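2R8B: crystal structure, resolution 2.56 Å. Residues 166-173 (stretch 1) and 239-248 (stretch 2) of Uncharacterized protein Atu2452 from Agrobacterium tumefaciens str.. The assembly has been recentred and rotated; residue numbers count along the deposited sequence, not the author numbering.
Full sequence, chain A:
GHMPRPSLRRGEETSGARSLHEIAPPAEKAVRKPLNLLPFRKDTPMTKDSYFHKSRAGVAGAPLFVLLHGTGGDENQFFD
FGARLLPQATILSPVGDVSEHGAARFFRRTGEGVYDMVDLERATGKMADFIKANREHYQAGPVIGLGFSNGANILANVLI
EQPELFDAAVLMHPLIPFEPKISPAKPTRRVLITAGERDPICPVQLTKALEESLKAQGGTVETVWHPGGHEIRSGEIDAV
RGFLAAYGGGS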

# COMPACT_ATOMS: atom_id res chain seq x y z
N PHE A 166 -9.47 -4.51 1.38
CA PHE A 166 -8.79 -3.94 2.54
C PHE A 166 -9.66 -3.34 3.61
O PHE A 166 -10.64 -2.65 3.33
CB PHE A 166 -7.80 -2.88 2.09
CG PHE A 166 -6.49 -3.44 1.66
CD1 PHE A 166 -6.33 -3.96 0.36
CD2 PHE A 166 -5.41 -3.49 2.55
CE1 PHE A 166 -5.10 -4.51 -0.05
CE2 PHE A 166 -4.20 -4.06 2.15
CZ PHE A 166 -4.04 -4.57 0.85
N ASP A 167 -9.22 -3.54 4.85
CA ASP A 167 -9.82 -2.93 5.99
C ASP A 167 -9.13 -1.66 6.36
O ASP A 167 -9.77 -0.70 6.75
CB ASP A 167 -9.74 -3.89 7.19
CG ASP A 167 -10.76 -4.99 7.10
OD1 ASP A 167 -11.82 -4.82 7.77
OD2 ASP A 167 -10.53 -5.97 6.32
N ALA A 168 -7.81 -1.67 6.29
CA ALA A 168 -7.04 -0.47 6.57
C ALA A 168 -5.89 -0.31 5.59
O ALA A 168 -5.31 -1.31 5.15
CB ALA A 168 -6.51 -0.50 7.94
N ALA A 169 -5.55 0.91 5.25
CA ALA A 169 -4.41 1.09 4.37
C ALA A 169 -3.64 2.34 4.72
O ALA A 169 -4.24 3.39 5.01
CB ALA A 169 -4.87 1.12 2.93
N VAL A 170 -2.31 2.28 4.73
CA VAL A 170 -1.64 3.55 4.84
C VAL A 170 -0.87 3.84 3.58
O VAL A 170 -0.11 3.00 3.09
CB VAL A 170 -0.90 3.77 6.18
CG1 VAL A 170 -0.98 2.57 7.08
CG2 VAL A 170 0.51 4.26 5.96
N LEU A 171 -1.14 5.00 3.00
CA LEU A 171 -0.47 5.37 1.77
C LEU A 171 0.59 6.42 2.03
O LEU A 171 0.28 7.55 2.41
CB LEU A 171 -1.49 5.87 0.77
CG LEU A 171 -2.67 4.91 0.53
CD1 LEU A 171 -3.68 5.57 -0.37
CD2 LEU A 171 -2.25 3.57 -0.05
N MSE A 172 1.85 6.06 1.87
CA MSE A 172 2.89 7.04 2.14
C MSE A 172 3.37 7.69 0.86
O MSE A 172 4.02 7.06 0.04
CB MSE A 172 3.99 6.37 2.95
CG MSE A 172 3.39 5.78 4.20
SE MSE A 172 4.70 5.14 5.42
CE MSE A 172 4.90 6.70 6.62
N HIS A 173 3.01 8.95 0.68
CA HIS A 173 3.40 9.67 -0.49
C HIS A 173 2.92 8.90 -1.72
O HIS A 173 3.74 8.44 -2.49
CB HIS A 173 4.92 9.85 -0.50
CG HIS A 173 5.43 10.67 0.65
ND1 HIS A 173 5.80 11.99 0.53
CD2 HIS A 173 5.62 10.35 1.95
CE1 HIS A 173 6.19 12.46 1.70
NE2 HIS A 173 6.09 11.48 2.58
N ALA A 239 1.94 9.25 13.13
CA ALA A 239 0.58 9.10 12.66
C ALA A 239 0.31 7.64 12.25
O ALA A 239 -0.80 7.14 12.45
CB ALA A 239 0.31 10.09 11.50
N VAL A 240 1.33 6.96 11.70
CA VAL A 240 1.18 5.55 11.37
C VAL A 240 0.92 4.76 12.64
O VAL A 240 -0.01 3.99 12.71
CB VAL A 240 2.40 5.00 10.66
CG1 VAL A 240 2.25 3.49 10.51
CG2 VAL A 240 2.54 5.60 9.29
N ARG A 241 1.71 5.01 13.66
CA ARG A 241 1.57 4.31 14.92
C ARG A 241 0.24 4.56 15.58
O ARG A 241 -0.41 3.62 16.02
CB ARG A 241 2.69 4.67 15.86
CG ARG A 241 3.78 3.71 15.83
CD ARG A 241 4.54 3.86 17.12
NE ARG A 241 5.04 5.23 17.12
CZ ARG A 241 6.23 5.58 16.65
NH1 ARG A 241 7.06 4.63 16.21
NH2 ARG A 241 6.58 6.87 16.63
N GLY A 242 -0.16 5.82 15.69
CA GLY A 242 -1.50 6.15 16.17
C GLY A 242 -2.62 5.52 15.33
O GLY A 242 -3.61 5.04 15.89
N PHE A 243 -2.44 5.47 14.01
CA PHE A 243 -3.49 4.97 13.11
C PHE A 243 -3.72 3.46 13.26
O PHE A 243 -4.85 3.03 13.49
CB PHE A 243 -3.18 5.37 11.65
CG PHE A 243 -4.14 4.80 10.63
CD1 PHE A 243 -5.33 5.45 10.33
CD2 PHE A 243 -3.82 3.62 9.94
CE1 PHE A 243 -6.21 4.93 9.36
CE2 PHE A 243 -4.68 3.06 8.95
CZ PHE A 243 -5.89 3.71 8.67
N LEU A 244 -2.66 2.66 13.19
CA LEU A 244 -2.78 1.21 13.30
C LEU A 244 -2.96 0.68 14.70
O LEU A 244 -3.12 -0.54 14.88
CB LEU A 244 -1.55 0.54 12.72
CG LEU A 244 -1.25 0.80 11.24
CD1 LEU A 244 0.14 0.34 10.99
CD2 LEU A 244 -2.24 0.14 10.27
N ALA A 245 -2.91 1.56 15.70
CA ALA A 245 -3.07 1.12 17.10
C ALA A 245 -4.47 0.55 17.31
O ALA A 245 -4.66 -0.28 18.17
CB ALA A 245 -2.78 2.24 18.10
N ALA A 246 -5.43 0.95 16.50
CA ALA A 246 -6.79 0.41 16.57
C ALA A 246 -6.84 -1.06 16.21
O ALA A 246 -7.83 -1.71 16.50
CB ALA A 246 -7.74 1.20 15.64
N TYR A 247 -5.79 -1.57 15.57
CA TYR A 247 -5.83 -2.93 15.00
C TYR A 247 -5.07 -3.95 15.87
O TYR A 247 -5.17 -5.17 15.64
CB TYR A 247 -5.37 -2.92 13.53
CG TYR A 247 -6.36 -2.18 12.63
CD1 TYR A 247 -7.49 -2.82 12.12
CD2 TYR A 247 -6.20 -0.81 12.33
CE1 TYR A 247 -8.43 -2.14 11.32
CE2 TYR A 247 -7.14 -0.11 11.51
CZ TYR A 247 -8.26 -0.78 11.01
OH TYR A 247 -9.21 -0.14 10.23
N GLY A 248 -4.35 -3.45 16.88
CA GLY A 248 -3.47 -4.30 17.72
C GLY A 248 -2.00 -3.94 17.61
O GLY A 248 -1.50 -3.00 18.26

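Strand 168-172 and helix 239-244 run nearly antiparallel, their N-to-C directions 171° apart and their axes 10.1 Å apart at closest approach. That spacing suits side chains meeting between two backbones, and the register agrees: the CA atoms of Val170 and Val240 lie 7.4 Å apart, those of Ala168 and Leu244 8.1 Å. No hydrogen bond crosses the contact, which buries 325 Å² and rests on apolar packing.

Strand alternation selects the residues. Ala168 and Val170 direct CA-to-CB toward the helix, whereas Ala169 points away and reaches Phe243 through its backbone, O lying 4.0 Å from CE2. On the helix, Val240, Phe243 and Leu244 supply partners, spaced three and four residues apart, and Leu244 N donates a hydrogen bond to Val240 O (3.0 Å). Tyr247 follows in the chain beyond it; its N donates to Leu244 O (2.9 Å), a reach of three residues rather than four.

Phe243 is t at chi1 (175°), with chi2 at 86°. This places its ring obliquely beside the strand, Phe243 CE2 4.1 Å from Ala168 CB and Phe243 CD2 4.2 Å from Val170 CG1. Tyr247, at chi1 -67° (m), brings CZ to 3.5 Å from the same Ala168 CB, so one small methyl meets two aromatic rings. Tyr247 OH lies 3.6 Å from Asp167 O, a contact without a hydrogen bond.

Val170 has an off-well chi1 of 3°, an eclipsed value that warrants caution at 2.56 Å resolution. As modelled, Val170 CG2 lies 4.1 Å from Val240 CG2, while Val170 CG1 is 4.2 Å from Leu244 CD2. Leu244 (m, t) starts sideways, but its end comes nearer the strand. Met172, a selenomethionine, does likewise: with chi1 m, chi2 t extends the chain, and chi3 at 95° sets the terminal CE of Met172 3.7 Å from Val240 CG2.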